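Local atomic coordinates of torso (Bombyx mori, PDB entry 5AOQ), a protein that acts as a receptor tyrosine kinase that binds prothoracicotropic hormone, stimulating MAPK signalling, and takes part in initiating metamorphosis, this chain being its extracellular part. Residues Asn221-Ile226 with Lys238-Ser243; Gly21-Leu26 with Thr48-Thr53; Phe74-Ser79 with Thr99-Asn104; Ser13-Pro18 with Glu117-Ser122. All coordinates share one frame; numbering follows the deposited sequence.

Contact 1: residues Asn221-Ile226 with Lys238-Ser243; sequences NDECEI and KYKTPS
The antiparallel hairpin of strands 223-230 and 233-240, at one margin of a sheet in the second FN3 domain, is seen here at the end away from its turn, where the first strand begins and the second finishes. Asn221, Tyr239 and Cys224 bury the most surface of any residues here. Cys224 N gives to Tyr239 O at 2.7 Å, and Tyr239 N returns a nearly straight bond (177°) to Cys224 O from above the carbonyl plane. The tyrosine ring starts from the crowded position between backbone N and carbonyl carbon (chi1 69°) and folds back over its partner. Cys224 CB lies 3.6 Å from the Tyr239 ring centroid over one face, a CH-pi contact, while SG is tied to Cys195 in a disulfide. Ile226 CG2 meets Tyr239 CE1 at 3.7 Å, and the hydroxyl goes on to Asn193. On the other face Glu223 OE1 and Lys240 NZ make a long salt bridge, and Lys240 NZ also gives a weak bond to Asn221 O. There Glu225 packs on Lys21 of the PTTH chain, so this charged face borders the bound hormone, in the domain that binds the PTTH dimer. Past the strand ends Thr241 N reaches Asp222 O, and Thr241 OG1 accepts a hydrogen bond from Asp222 N. Exposed Asn221 finishes the contact: its OD1 receives Ser243 OG at 2.5 Å, in the carbonyl plane.

Contact 2: residues Gly21-Leu26 with Thr48-Thr53; sequences GLLKYL and TNFEET
One face of the Phe50 ring lies against the backbone carbonyl of Leu23, whose oxygen stands 3.0 Å above the ring plane and is displaced toward the rim; the ring of Tyr25, turned away from this contact, carries Lys24 CG over the centre of one face. The motif on the loop side is an Asx turn, with Asn49 OD1 accepting a hydrogen bond from Glu51 N at 2.9 Å. That turn presents Phe50 to the short N-terminal helix of the first FN3 domain and the residues that follow it. Phe50 CG stands anti to its carbonyl carbon (chi1 -77°), which sends the ring toward the helix. Leu23 CB touches Phe50 CD1 at 3.6 Å, and Leu26 CB approaches Phe50 CZ obliquely at 4.0 Å. Leu23 O is also the acceptor of Leu26 N, so the carbonyl under the ring already has a backbone partner. Phe50 further packs on Val30, Leu84 and Trp134, while Leu22 and Tyr25 touch Leu43 of the second subunit. An alanine in place of Phe50 would remove the ring that covers Leu23 O and meets Leu26, and would probably loosen the loop's hold on the helix. On the more exposed side Lys24 and Glu51 run side by side, pointing the same way, but their charged ends do not pair: the near approach is Lys24 CD to Glu51 OE2 at 4.0 Å.

Contact 3: residues Phe74-Ser79 with Thr99-Asn104; sequences FETEPS and TLIEPN
Side chains from the two facing sheets of the first FN3 domain's beta sandwich meet tip to tip here, and their rotations decide the fit. Phe74 places CG in the crowded position between backbone N and carbonyl carbon (chi1 56°), so that the ring swings from its strand toward strand 98-101. Thr99 points its methyl back: with OG1 anti to the backbone N (chi1 -175°), CG2 takes the crowded position and lies at the edge of the phenylalanine ring, in its plane, 3.5 Å from Phe74 CZ. Ile101 holds CG1 anti to its carbonyl carbon, and its extended chain (chi2 -175°) brings CD1 between two partners. Ile101 CD1 is 3.5 Å from Phe74 CE1, approached obliquely, and 3.6 Å from Thr76 CG2, which also lies at the ring edge. A serine in place of Phe74 would take away the ring that both Thr99 and Ile101 reach, and would probably leave the two sheets poorly packed at this point. Beyond the strands the segments draw together in backbone: Asn104, with a positive phi, gives its N-H to Ser79 O at 2.9 Å, in the carbonyl plane. Phe85 of strand 83-88 meets the Phe74 ring with its plane at about 45°, Leu110 of strand 107-111 packs on both Phe74 and Thr99, and Tyr37 of helix 27-38 covers Pro103.

Contact 4: residues Ser13-Pro18 with Glu117-Ser122; sequences SQRYPP and EYQIWS
Packing is closest where the N-terminal segment crosses strand 118-124 obliquely, the two directions 50° apart, over an inner strand of the four-stranded sheet in the first FN3 domain. Pro18 sits squarely on the indole of Trp121, its CD 3.8 Å from the centroid of the six-membered ring and 12° off the normal, a CH-pi contact. Both backbone polar atoms of Tyr16 are used by strand side chains. Gln119, its chain extended, brings OE1 to 2.7 Å from Tyr16 N, while Trp121 NE1 gives to Tyr16 O at 2.8 Å, tilted from the indole plane, and only weakly to Gln119 OE1. Gln119 NE2 in turn bonds Glu136 OE2, which would help fix the amide's rotation. Gln119 CB lies at the edge of the buried Tyr16 ring, and Tyr16 OH reaches out to the anti lone pair of Glu117 OE1 at 2.8 Å, on a partly exposed residue. The other end is looser: Ser13 and Gln14 are exposed, and Arg15 runs beside Gln119 before its NE makes a salt bridge to Glu136. Strands 83-88 and 134-140 flank the site, supplying Met88 against Tyr16 and Trp134, which, like Ile55 of strand 55-56, touches both Pro18 and Trp121.

In the fold
Contacts 2, 3 and 4 belong together in the first FN3 domain, while contact 1 lies on the opposite side of the chain's centre in the second, its centre about 51 Å from that of contact 2. Along the chain, contact 4 closes a loop that encloses both 2 and 3. Contacts 2 and 4 touch directly, Leu23 CD1 lying 3.6 Å from Pro18 CB; contacts 3 and 4 reach the same sheet. Contact 2 is the most buried and contact 3 joins the sandwich halves, both mainly by apolar packing. Contact 4 mixes side-chain-to-backbone bonds with a proline-tryptophan CH-pi contact, whereas contact 1 is strand pairing with a charged, exposed face.

Contact 1: residues Asn221-Ile226 with Lys238-Ser243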
# COMPACT_ATOMS: atom_id res chain seq x y z
N ASN A 221 14.10 24.76 18.30
CA ASN A 221 13.21 25.80 17.80
C ASN A 221 12.28 25.32 16.69
O ASN A 221 12.02 26.04 15.73
CB ASN A 221 14.03 26.99 17.31
CG ASN A 221 14.93 27.55 18.39
OD1 ASN A 221 14.48 27.83 19.50
ND2 ASN A 221 16.21 27.71 18.07
N ASP A 222 11.78 24.09 16.84
CA ASP A 222 10.88 23.49 15.86
C ASP A 222 9.44 23.49 16.38
O ASP A 222 9.19 23.14 17.53
CB ASP A 222 11.32 22.06 15.54
CG ASP A 222 10.69 21.54 14.26
OD1 ASP A 222 9.59 22.00 13.90
OD2 ASP A 222 11.31 20.66 13.61
N GLU A 223 8.51 23.89 15.52
CA GLU A 223 7.10 23.93 15.88
C GLU A 223 6.44 22.58 15.60
O GLU A 223 6.13 22.26 14.45
CB GLU A 223 6.38 25.04 15.10
CG GLU A 223 4.98 25.34 15.60
CD GLU A 223 4.96 25.89 17.01
OE1 GLU A 223 5.97 26.49 17.44
OE2 GLU A 223 3.93 25.72 17.71
N CYS A 224 6.24 21.79 16.65
CA CYS A 224 5.71 20.43 16.53
C CYS A 224 4.24 20.32 16.92
O CYS A 224 3.65 21.25 17.49
CB CYS A 224 6.52 19.47 17.39
SG CYS A 224 8.27 19.34 16.99
N GLU A 225 3.66 19.16 16.62
CA GLU A 225 2.30 18.84 17.03
C GLU A 225 2.15 17.34 17.25
O GLU A 225 2.71 16.52 16.50
CB GLU A 225 1.30 19.32 15.98
CG GLU A 225 -0.16 19.15 16.39
CD GLU A 225 -1.13 19.68 15.35
OE1 GLU A 225 -0.68 20.03 14.24
OE2 GLU A 225 -2.34 19.75 15.65
N ILE A 226 1.41 16.98 18.30
CA ILE A 226 1.18 15.58 18.65
C ILE A 226 -0.31 15.33 18.92
O ILE A 226 -0.96 16.10 19.63
CB ILE A 226 2.03 15.17 19.89
CG1 ILE A 226 1.93 13.66 20.12
CG2 ILE A 226 1.61 15.95 21.14
CD1 ILE A 226 2.83 13.15 21.24
N LYS A 238 -0.41 20.94 20.15
CA LYS A 238 0.72 21.63 19.55
C LYS A 238 1.78 21.91 20.61
O LYS A 238 1.46 22.11 21.79
CB LYS A 238 0.28 22.94 18.90
CG LYS A 238 -0.58 22.77 17.66
CD LYS A 238 -0.92 24.11 17.04
CE LYS A 238 -1.76 23.95 15.78
NZ LYS A 238 -2.10 25.27 15.17
N TYR A 239 3.04 21.91 20.20
CA TYR A 239 4.14 22.21 21.11
C TYR A 239 5.40 22.55 20.33
O TYR A 239 5.63 22.02 19.24
CB TYR A 239 4.39 21.02 22.04
CG TYR A 239 4.96 19.80 21.35
CD1 TYR A 239 4.12 18.87 20.75
CD2 TYR A 239 6.33 19.59 21.29
CE1 TYR A 239 4.63 17.76 20.12
CE2 TYR A 239 6.85 18.47 20.66
CZ TYR A 239 5.99 17.57 20.07
OH TYR A 239 6.51 16.46 19.44
N LYS A 240 6.23 23.42 20.90
CA LYS A 240 7.46 23.86 20.25
C LYS A 240 8.67 23.35 21.01
O LYS A 240 8.72 23.42 22.24
CB LYS A 240 7.48 25.39 20.16
CG LYS A 240 8.62 25.96 19.32
CD LYS A 240 8.57 27.48 19.29
CE LYS A 240 9.66 28.06 18.41
NZ LYS A 240 9.51 27.65 16.98
N THR A 241 9.66 22.84 20.29
CA THR A 241 10.89 22.35 20.91
C THR A 241 11.71 23.53 21.43
O THR A 241 11.80 24.57 20.78
CB THR A 241 11.74 21.53 19.93
OG1 THR A 241 12.05 22.31 18.78
CG2 THR A 241 10.99 20.27 19.50
N PRO A 242 12.33 23.36 22.62
CA PRO A 242 13.00 24.49 23.28
C PRO A 242 14.20 25.02 22.50
O PRO A 242 14.71 24.35 21.60
CB PRO A 242 13.44 23.89 24.61
CG PRO A 242 13.58 22.44 24.35
CD PRO A 242 12.51 22.10 23.36
N SER A 243 14.64 26.22 22.86
CA SER A 243 15.83 26.82 22.26
C SER A 243 17.08 26.29 22.95
O SER A 243 17.00 25.48 23.88
CB SER A 243 15.77 28.34 22.37
OG SER A 243 14.57 28.84 21.81

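Contact 2: residues Gly21-Leu26 with Thr48-Thr53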
# COMPACT_ATOMS: atom_id res chain seq x y z
N GLY A 21 -15.65 -24.50 8.48
CA GLY A 21 -15.86 -24.35 7.05
C GLY A 21 -15.33 -23.03 6.54
O GLY A 21 -15.04 -22.88 5.35
N LEU A 22 -15.19 -22.06 7.45
CA LEU A 22 -14.67 -20.74 7.12
C LEU A 22 -13.26 -20.57 7.69
O LEU A 22 -12.37 -20.06 7.02
CB LEU A 22 -15.60 -19.66 7.65
CG LEU A 22 -17.03 -19.73 7.14
CD1 LEU A 22 -17.91 -18.80 7.93
CD2 LEU A 22 -17.10 -19.39 5.66
N LEU A 23 -13.08 -21.00 8.94
CA LEU A 23 -11.77 -20.98 9.58
C LEU A 23 -10.74 -21.76 8.77
O LEU A 23 -9.54 -21.51 8.86
CB LEU A 23 -11.86 -21.57 10.99
CG LEU A 23 -12.53 -20.69 12.05
CD1 LEU A 23 -12.80 -21.50 13.30
CD2 LEU A 23 -11.66 -19.49 12.37
N LYS A 24 -11.23 -22.71 7.98
CA LYS A 24 -10.40 -23.48 7.05
C LYS A 24 -9.49 -22.60 6.19
O LYS A 24 -8.44 -23.05 5.73
CB LYS A 24 -11.30 -24.34 6.16
CG LYS A 24 -10.85 -24.50 4.72
CD LYS A 24 -11.82 -25.39 3.96
CE LYS A 24 -11.48 -25.45 2.48
NZ LYS A 24 -12.48 -26.26 1.72
N TYR A 25 -9.90 -21.35 5.97
CA TYR A 25 -9.20 -20.47 5.03
C TYR A 25 -8.12 -19.61 5.69
O TYR A 25 -7.42 -18.87 5.00
CB TYR A 25 -10.21 -19.58 4.31
CG TYR A 25 -11.17 -20.37 3.45
CD1 TYR A 25 -10.76 -20.88 2.22
CD2 TYR A 25 -12.47 -20.61 3.86
CE1 TYR A 25 -11.62 -21.60 1.43
CE2 TYR A 25 -13.34 -21.33 3.07
CZ TYR A 25 -12.91 -21.83 1.85
OH TYR A 25 -13.77 -22.55 1.06
N LEU A 26 -7.98 -19.71 7.00
CA LEU A 26 -6.93 -18.98 7.72
C LEU A 26 -5.62 -19.77 7.74
O LEU A 26 -4.60 -19.30 8.26
CB LEU A 26 -7.38 -18.67 9.15
CG LEU A 26 -8.71 -17.93 9.28
CD1 LEU A 26 -9.01 -17.63 10.74
CD2 LEU A 26 -8.73 -16.65 8.45
N THR A 48 -1.53 -27.53 9.89
CA THR A 48 -2.60 -26.78 10.53
C THR A 48 -3.93 -27.12 9.85
O THR A 48 -4.11 -26.89 8.66
CB THR A 48 -2.37 -25.26 10.45
OG1 THR A 48 -1.07 -24.94 10.95
CG2 THR A 48 -3.43 -24.51 11.25
N ASN A 49 -4.84 -27.69 10.64
CA ASN A 49 -6.15 -28.11 10.15
C ASN A 49 -7.25 -27.61 11.08
O ASN A 49 -7.34 -28.04 12.23
CB ASN A 49 -6.19 -29.64 10.05
CG ASN A 49 -7.34 -30.14 9.19
OD1 ASN A 49 -8.42 -29.55 9.17
ND2 ASN A 49 -7.11 -31.24 8.48
N PHE A 50 -8.08 -26.71 10.57
CA PHE A 50 -9.16 -26.14 11.37
C PHE A 50 -10.38 -27.05 11.43
O PHE A 50 -11.23 -26.91 12.31
CB PHE A 50 -9.58 -24.78 10.81
CG PHE A 50 -8.62 -23.67 11.16
CD1 PHE A 50 -8.78 -22.95 12.33
CD2 PHE A 50 -7.58 -23.34 10.31
CE1 PHE A 50 -7.91 -21.93 12.65
CE2 PHE A 50 -6.71 -22.32 10.62
CZ PHE A 50 -6.87 -21.61 11.80
N GLU A 51 -10.47 -27.98 10.49
CA GLU A 51 -11.62 -28.86 10.39
C GLU A 51 -11.45 -30.11 11.26
O GLU A 51 -12.42 -30.83 11.51
CB GLU A 51 -11.86 -29.25 8.93
CG GLU A 51 -12.41 -28.10 8.09
CD GLU A 51 -12.56 -28.45 6.62
OE1 GLU A 51 -11.59 -28.94 6.02
OE2 GLU A 51 -13.66 -28.22 6.07
N GLU A 52 -10.23 -30.34 11.73
CA GLU A 52 -9.93 -31.46 12.62
C GLU A 52 -9.84 -31.02 14.08
O GLU A 52 -9.58 -31.84 14.96
CB GLU A 52 -8.63 -32.15 12.21
CG GLU A 52 -8.71 -32.90 10.89
CD GLU A 52 -7.43 -33.66 10.58
OE1 GLU A 52 -6.37 -33.31 11.16
OE2 GLU A 52 -7.47 -34.60 9.76
N THR A 53 -10.06 -29.74 14.33
CA THR A 53 -9.95 -29.19 15.68
C THR A 53 -11.30 -29.21 16.38
O THR A 53 -12.34 -29.01 15.76
CB THR A 53 -9.42 -27.75 15.65
OG1 THR A 53 -8.27 -27.67 14.80
CG2 THR A 53 -9.04 -27.28 17.05

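Contact 3: residues Phe74-Ser79 with Thr99-Asn104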
# COMPACT_ATOMS: atom_id res chain seq x y z
N PHE A 74 -6.66 -7.11 23.72
CA PHE A 74 -6.79 -8.04 24.85
C PHE A 74 -5.44 -8.52 25.37
O PHE A 74 -4.40 -8.36 24.72
CB PHE A 74 -7.63 -9.25 24.43
CG PHE A 74 -7.10 -9.96 23.22
CD1 PHE A 74 -6.17 -10.97 23.36
CD2 PHE A 74 -7.53 -9.61 21.96
CE1 PHE A 74 -5.67 -11.62 22.25
CE2 PHE A 74 -7.04 -10.26 20.84
CZ PHE A 74 -6.11 -11.27 20.99
N GLU A 75 -5.49 -9.13 26.56
CA GLU A 75 -4.31 -9.67 27.23
C GLU A 75 -4.47 -11.17 27.46
O GLU A 75 -5.58 -11.66 27.68
CB GLU A 75 -4.07 -8.97 28.56
CG GLU A 75 -2.81 -9.42 29.29
CD GLU A 75 -2.71 -8.86 30.69
OE1 GLU A 75 -3.59 -8.06 31.08
OE2 GLU A 75 -1.75 -9.21 31.40
N THR A 76 -3.35 -11.88 27.41
CA THR A 76 -3.33 -13.32 27.67
C THR A 76 -2.26 -13.66 28.69
O THR A 76 -1.48 -12.80 29.09
CB THR A 76 -3.05 -14.11 26.39
OG1 THR A 76 -1.65 -14.07 26.08
CG2 THR A 76 -3.84 -13.54 25.23
N GLU A 77 -2.24 -14.91 29.12
CA GLU A 77 -1.20 -15.39 30.01
C GLU A 77 -0.01 -15.81 29.15
O GLU A 77 -0.20 -16.36 28.06
CB GLU A 77 -1.70 -16.55 30.87
CG GLU A 77 -2.80 -16.13 31.83
CD GLU A 77 -3.32 -17.28 32.68
OE1 GLU A 77 -3.12 -18.45 32.29
OE2 GLU A 77 -3.94 -17.01 33.73
N PRO A 78 1.22 -15.56 29.63
CA PRO A 78 2.40 -15.85 28.82
C PRO A 78 2.54 -17.34 28.51
O PRO A 78 2.65 -18.14 29.44
CB PRO A 78 3.56 -15.36 29.69
CG PRO A 78 3.04 -15.41 31.08
CD PRO A 78 1.58 -15.08 30.97
N SER A 79 2.53 -17.69 27.23
CA SER A 79 2.61 -19.09 26.81
C SER A 79 3.87 -19.36 26.01
O SER A 79 4.32 -18.52 25.22
CB SER A 79 1.38 -19.47 25.99
OG SER A 79 1.48 -20.80 25.52
N THR A 99 -6.12 -13.04 15.00
CA THR A 99 -4.78 -12.55 15.31
C THR A 99 -3.93 -13.65 15.96
O THR A 99 -4.45 -14.51 16.68
CB THR A 99 -4.81 -11.33 16.25
OG1 THR A 99 -3.48 -10.83 16.43
CG2 THR A 99 -5.41 -11.68 17.60
N LEU A 100 -2.64 -13.61 15.67
CA LEU A 100 -1.68 -14.59 16.17
C LEU A 100 -0.70 -13.98 17.16
O LEU A 100 0.18 -13.21 16.77
CB LEU A 100 -0.92 -15.22 15.01
CG LEU A 100 -1.68 -16.30 14.25
CD1 LEU A 100 -1.00 -16.57 12.93
CD2 LEU A 100 -1.75 -17.57 15.07
N ILE A 101 -0.85 -14.31 18.44
CA ILE A 101 0.07 -13.83 19.46
C ILE A 101 1.32 -14.71 19.51
O ILE A 101 1.25 -15.92 19.73
CB ILE A 101 -0.59 -13.78 20.85
CG1 ILE A 101 -1.65 -12.67 20.87
CG2 ILE A 101 0.46 -13.57 21.95
CD1 ILE A 101 -2.29 -12.41 22.22
N GLU A 102 2.46 -14.07 19.27
CA GLU A 102 3.77 -14.69 19.38
C GLU A 102 4.02 -15.15 20.82
O GLU A 102 3.58 -14.50 21.75
CB GLU A 102 4.85 -13.70 18.93
CG GLU A 102 6.26 -14.27 18.85
CD GLU A 102 7.29 -13.22 18.45
OE1 GLU A 102 6.88 -12.11 18.06
OE2 GLU A 102 8.50 -13.52 18.52
N PRO A 103 4.73 -16.29 21.00
CA PRO A 103 5.00 -16.78 22.35
C PRO A 103 5.65 -15.75 23.27
O PRO A 103 6.26 -14.79 22.78
CB PRO A 103 5.95 -17.97 22.11
CG PRO A 103 6.41 -17.85 20.69
CD PRO A 103 5.27 -17.21 19.98
N ASN A 104 5.49 -15.94 24.58
CA ASN A 104 6.02 -15.04 25.61
C ASN A 104 5.32 -13.68 25.64
O ASN A 104 5.09 -13.13 26.72
CB ASN A 104 7.53 -14.85 25.44
CG ASN A 104 8.29 -16.15 25.50
OD1 ASN A 104 8.71 -16.59 26.57
ND2 ASN A 104 8.47 -16.79 24.35

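Contact 4: residues Ser13-Pro18 with Glu117-Ser122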
# COMPACT_ATOMS: atom_id res chain seq x y z
N SER A 13 -27.70 -13.29 26.86
CA SER A 13 -26.72 -13.14 25.79
C SER A 13 -26.62 -14.41 24.95
O SER A 13 -27.10 -15.47 25.34
CB SER A 13 -25.35 -12.79 26.38
OG SER A 13 -25.40 -11.58 27.10
N GLN A 14 -25.98 -14.29 23.79
CA GLN A 14 -25.82 -15.40 22.86
C GLN A 14 -24.38 -15.90 22.84
O GLN A 14 -23.52 -15.36 23.53
CB GLN A 14 -26.23 -14.98 21.44
CG GLN A 14 -27.61 -15.45 21.03
CD GLN A 14 -27.96 -15.05 19.61
OE1 GLN A 14 -27.17 -14.40 18.92
NE2 GLN A 14 -29.15 -15.42 19.16
N ARG A 15 -24.14 -16.94 22.05
CA ARG A 15 -22.80 -17.50 21.87
C ARG A 15 -22.59 -17.86 20.41
O ARG A 15 -23.53 -18.24 19.71
CB ARG A 15 -22.60 -18.73 22.77
CG ARG A 15 -22.34 -18.38 24.23
CD ARG A 15 -22.72 -19.52 25.16
NE ARG A 15 -22.07 -20.78 24.80
CZ ARG A 15 -22.16 -21.90 25.52
NH1 ARG A 15 -22.87 -21.92 26.64
NH2 ARG A 15 -21.55 -23.00 25.11
N TYR A 16 -21.35 -17.72 19.94
CA TYR A 16 -21.02 -17.92 18.53
C TYR A 16 -19.86 -18.91 18.38
O TYR A 16 -18.69 -18.51 18.41
CB TYR A 16 -20.68 -16.58 17.88
CG TYR A 16 -21.68 -15.50 18.21
CD1 TYR A 16 -22.89 -15.41 17.53
CD2 TYR A 16 -21.43 -14.58 19.22
CE1 TYR A 16 -23.81 -14.43 17.83
CE2 TYR A 16 -22.35 -13.59 19.53
CZ TYR A 16 -23.54 -13.52 18.84
OH TYR A 16 -24.45 -12.54 19.14
N PRO A 17 -20.17 -20.20 18.21
CA PRO A 17 -19.11 -21.22 18.10
C PRO A 17 -18.28 -21.08 16.83
O PRO A 17 -18.75 -20.51 15.86
CB PRO A 17 -19.89 -22.54 18.10
CG PRO A 17 -21.25 -22.21 18.60
CD PRO A 17 -21.51 -20.81 18.18
N PRO A 18 -17.04 -21.61 16.85
CA PRO A 18 -16.16 -21.55 15.68
C PRO A 18 -16.74 -22.24 14.45
O PRO A 18 -17.46 -23.23 14.59
CB PRO A 18 -14.89 -22.27 16.15
CG PRO A 18 -14.92 -22.17 17.62
CD PRO A 18 -16.36 -22.22 18.00
N GLU A 117 -21.91 -8.03 17.13
CA GLU A 117 -21.47 -8.80 18.27
C GLU A 117 -20.55 -9.92 17.80
O GLU A 117 -20.85 -10.61 16.82
CB GLU A 117 -22.65 -9.39 19.05
CG GLU A 117 -23.24 -8.47 20.10
CD GLU A 117 -24.08 -9.21 21.12
OE1 GLU A 117 -24.50 -10.35 20.84
OE2 GLU A 117 -24.30 -8.66 22.22
N TYR A 118 -19.44 -10.10 18.51
CA TYR A 118 -18.52 -11.19 18.22
C TYR A 118 -18.21 -11.96 19.50
O TYR A 118 -18.46 -11.47 20.60
CB TYR A 118 -17.21 -10.67 17.61
CG TYR A 118 -17.37 -10.05 16.24
CD1 TYR A 118 -17.31 -10.83 15.09
CD2 TYR A 118 -17.59 -8.69 16.10
CE1 TYR A 118 -17.45 -10.26 13.84
CE2 TYR A 118 -17.73 -8.11 14.85
CZ TYR A 118 -17.66 -8.90 13.73
OH TYR A 118 -17.81 -8.33 12.48
N GLN A 119 -17.69 -13.17 19.34
CA GLN A 119 -17.16 -13.92 20.47
C GLN A 119 -15.71 -14.32 20.21
O GLN A 119 -15.39 -14.84 19.14
CB GLN A 119 -18.00 -15.16 20.76
CG GLN A 119 -17.61 -15.86 22.05
CD GLN A 119 -18.47 -17.06 22.35
OE1 GLN A 119 -19.08 -17.65 21.46
NE2 GLN A 119 -18.54 -17.43 23.63
N ILE A 120 -14.85 -14.06 21.18
CA ILE A 120 -13.44 -14.38 21.06
C ILE A 120 -13.22 -15.87 21.30
O ILE A 120 -13.79 -16.44 22.24
CB ILE A 120 -12.57 -13.57 22.04
CG1 ILE A 120 -12.90 -12.07 21.94
CG2 ILE A 120 -11.09 -13.82 21.78
CD1 ILE A 120 -12.26 -11.22 23.02
N TRP A 121 -12.40 -16.49 20.46
CA TRP A 121 -11.98 -17.87 20.67
C TRP A 121 -10.48 -18.00 20.50
O TRP A 121 -9.91 -17.48 19.54
CB TRP A 121 -12.71 -18.81 19.70
CG TRP A 121 -14.17 -18.96 20.00
CD1 TRP A 121 -15.18 -18.14 19.61
CD2 TRP A 121 -14.78 -20.01 20.76
NE1 TRP A 121 -16.39 -18.61 20.07
CE2 TRP A 121 -16.17 -19.76 20.79
CE3 TRP A 121 -14.30 -21.14 21.43
CZ2 TRP A 121 -17.07 -20.59 21.45
CZ3 TRP A 121 -15.19 -21.97 22.09
CH2 TRP A 121 -16.56 -21.68 22.09
N SER A 122 -9.84 -18.68 21.46
CA SER A 122 -8.38 -18.78 21.52
C SER A 122 -7.88 -20.20 21.33
O SER A 122 -8.59 -21.17 21.60
CB SER A 122 -7.88 -18.23 22.86
OG SER A 122 -8.31 -19.03 23.95